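Local coordinates for protein acetone carboxylase alpha subunit (Xanthobacter autotrophicus Py2, PDB 5M45) that forms the alpha subunit of a multi-subunit, metal-containing enzyme assembly and belongs to the hydantoinase B/oxoprolinase family, at residues 286-292 against 318-324. Residues are numbered along the deposited sequence; the frame is centred on the assembly and turned at random.
Sequences GTYRQVG and APCEMTI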
loop_
_atom_site.group_PDB
_atom_site.type_symbol
_atom_site.label_atom_id
_atom_site.label_comp_id
_atom_site.label_asym_id
_atom_site.label_seq_id
_atom_site.Cartn_x
_atom_site.Cartn_y
_atom_site.Cartn_z
ATOM N N GLY A 286 -38.888 22.427 -15.996
ATOM C CA GLY A 286 -38.458 22.183 -17.368
ATOM C C GLY A 286 -37.297 21.211 -17.504
ATOM O O GLY A 286 -36.875 20.585 -16.500
ATOM N N THR A 287 -36.814 21.055 -18.735
ATOM C CA THR A 287 -35.655 20.227 -19.028
ATOM C C THR A 287 -34.495 21.104 -19.511
ATOM O O THR A 287 -34.694 21.930 -20.399
ATOM C CB THR A 287 -35.968 19.139 -20.066
ATOM O OG1 THR A 287 -37.026 18.334 -19.570
ATOM C CG2 THR A 287 -34.769 18.255 -20.332
ATOM N N TYR A 288 -33.333 20.923 -18.896
ATOM C CA TYR A 288 -32.092 21.688 -19.165
ATOM C C TYR A 288 -31.018 20.695 -19.646
ATOM O O TYR A 288 -30.823 19.640 -18.996
ATOM C CB TYR A 288 -31.598 22.393 -17.881
ATOM C CG TYR A 288 -32.608 23.356 -17.246
ATOM C CD1 TYR A 288 -33.691 22.877 -16.487
ATOM C CD2 TYR A 288 -32.476 24.723 -17.376
ATOM C CE1 TYR A 288 -34.627 23.734 -15.935
ATOM C CE2 TYR A 288 -33.401 25.592 -16.807
ATOM C CZ TYR A 288 -34.478 25.100 -16.091
ATOM O OH TYR A 288 -35.407 25.962 -15.532
ATOM N N ARG A 289 -30.331 20.996 -20.756
ATOM C CA ARG A 289 -29.347 20.087 -21.336
ATOM C C ARG A 289 -27.989 20.811 -21.476
ATOM O O ARG A 289 -27.931 21.929 -21.966
ATOM C CB ARG A 289 -29.817 19.555 -22.712
ATOM C CG ARG A 289 -31.226 18.964 -22.707
ATOM C CD ARG A 289 -31.708 18.535 -24.107
ATOM N NE ARG A 289 -33.157 18.230 -24.058
ATOM C CZ ARG A 289 -34.141 19.129 -24.128
ATOM N NH1 ARG A 289 -33.914 20.453 -24.332
ATOM N NH2 ARG A 289 -35.383 18.712 -24.045
ATOM N N GLN A 290 -26.922 20.155 -21.020
ATOM C CA GLN A 290 -25.571 20.725 -21.007
ATOM C C GLN A 290 -24.510 19.618 -20.940
ATOM O O GLN A 290 -24.842 18.434 -20.704
ATOM C CB GLN A 290 -25.400 21.752 -19.869
ATOM C CG GLN A 290 -25.760 21.242 -18.464
ATOM C CD GLN A 290 -27.286 21.275 -18.182
ATOM O OE1 GLN A 290 -27.912 22.336 -18.284
ATOM N NE2 GLN A 290 -27.871 20.115 -17.858
ATOM N N VAL A 291 -23.241 19.989 -21.161
ATOM C CA VAL A 291 -22.153 19.005 -21.242
ATOM C C VAL A 291 -20.806 19.641 -20.834
ATOM O O VAL A 291 -20.604 20.859 -20.998
ATOM C CB VAL A 291 -22.100 18.353 -22.633
ATOM C CG1 VAL A 291 -21.804 19.366 -23.710
ATOM C CG2 VAL A 291 -21.112 17.199 -22.705
ATOM N N GLY A 292 -19.904 18.818 -20.286
ATOM C CA GLY A 292 -18.501 19.201 -20.064
ATOM C C GLY A 292 -17.525 18.124 -20.548
ATOM O O GLY A 292 -17.904 16.968 -20.676
ATOM N N ALA A 318 -19.039 14.222 -20.167
ATOM C CA ALA A 318 -20.068 14.253 -19.117
ATOM C C ALA A 318 -21.305 15.075 -19.526
ATOM O O ALA A 318 -21.438 16.249 -19.142
ATOM C CB ALA A 318 -19.473 14.814 -17.806
ATOM N N PRO A 319 -22.205 14.469 -20.326
ATOM C CA PRO A 319 -23.456 15.127 -20.637
ATOM C C PRO A 319 -24.447 14.965 -19.454
ATOM O O PRO A 319 -24.407 13.954 -18.773
ATOM C CB PRO A 319 -23.963 14.345 -21.860
ATOM C CG PRO A 319 -23.480 12.962 -21.625
ATOM C CD PRO A 319 -22.142 13.117 -20.927
ATOM N N CYS A 320 -25.318 15.956 -19.245
ATOM C CA CYS A 320 -26.316 15.919 -18.192
ATOM C C CYS A 320 -27.672 16.423 -18.706
ATOM O O CYS A 320 -27.749 17.523 -19.301
ATOM C CB CYS A 320 -25.900 16.788 -17.001
ATOM S SG CYS A 320 -27.163 16.774 -15.674
ATOM N N GLU A 321 -28.698 15.590 -18.509
ATOM C CA GLU A 321 -30.096 15.986 -18.678
ATOM C C GLU A 321 -30.656 16.290 -17.283
ATOM O O GLU A 321 -30.780 15.381 -16.421
ATOM C CB GLU A 321 -30.919 14.886 -19.379
ATOM C CG GLU A 321 -32.372 15.284 -19.611
ATOM C CD GLU A 321 -33.202 14.242 -20.352
ATOM O OE1 GLU A 321 -34.387 14.566 -20.572
ATOM O OE2 GLU A 321 -32.742 13.094 -20.656
ATOM N N MET A 322 -30.979 17.555 -17.062
ATOM C CA MET A 322 -31.446 18.049 -15.749
ATOM C C MET A 322 -32.967 18.355 -15.865
ATOM O O MET A 322 -33.353 19.132 -16.723
ATOM C CB MET A 322 -30.645 19.313 -15.325
ATOM C CG MET A 322 -31.146 20.084 -14.079
ATOM S SD MET A 322 -30.426 21.763 -13.962
ATOM C CE MET A 322 -28.661 21.343 -13.728
ATOM N N THR A 323 -33.787 17.747 -15.017
ATOM C CA THR A 323 -35.245 17.937 -15.013
ATOM C C THR A 323 -35.701 18.540 -13.672
ATOM O O THR A 323 -35.454 17.939 -12.634
ATOM C CB THR A 323 -35.989 16.592 -15.236
ATOM O OG1 THR A 323 -35.515 15.991 -16.426
ATOM C CG2 THR A 323 -37.507 16.802 -15.400
ATOM N N ILE A 324 -36.327 19.726 -13.701
ATOM C CA ILE A 324 -36.940 20.335 -12.515
ATOM C C ILE A 324 -38.443 20.128 -12.678
ATOM O O ILE A 324 -39.022 20.529 -13.697
ATOM C CB ILE A 324 -36.557 21.828 -12.398
ATOM C CG1 ILE A 324 -35.034 21.968 -12.216
ATOM C CG2 ILE A 324 -37.255 22.506 -11.215
ATOM C CD1 ILE A 324 -34.508 23.385 -12.177
HETATM O O HOH W 1 -36.481 15.741 -18.918
#
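Tyr288 and Met322 form a hydrogen-bonded pair between two antiparallel strands, with Tyr288 N to Met322 O and Met322 N to Tyr288 O both at 2.8 Å and nearly straight (170°). Gly286 with Ile324, Gln290 with Cys320 and Gly292 with Ala318 make the same reciprocal exchange, giving eight backbone bonds over seven residues without a bulge. The last pair is less regular, since Gly292 N approaches Ala318 O from above its carbonyl plane.

On the face carrying Thr287, Glu321 and Thr323, one water joins the three side chains: it lies 2.7 Å from both Thr287 OG1 and Thr323 OG1, and donates to Glu321 OE1 at 2.9 Å. Both threonines set OG1 anti to the carbonyl carbon, which turns the two hydroxyls to this shared water. Glu321, fully extended, lies obliquely across Thr287, whose CG2 is 3.7 Å from Glu321 OE1. Thr287 CG2 also rests against a face of the Arg289 guanidinium, whose NH1 is hydrogen-bonded to the chain of another protein.

The opposite face is buried. Gln290 bends at chi2 (-81°) so that its amide doubles back along the strand, and NE2 gives a weak bond to Tyr288 O at 3.2 Å while packing on Met322 CB. Met322 SD sits 4.8 Å from the Tyr288 ring centroid in an oblique Met-aromatic contact, and Ile324 CD1 meets Tyr288 CE1 at 3.8 Å. Helix 401-422 packs on this face through Ser418, Ala410, Leu411 and Ala407.

Strand 286-297 is one of the two edge strands of a four-stranded sheet within the chain, but Gly286, Thr287 and Tyr288 also pair with a strand of another protein, so this antiparallel pairing belongs to a helix-backed mixed sheet that continues across a subunit interface.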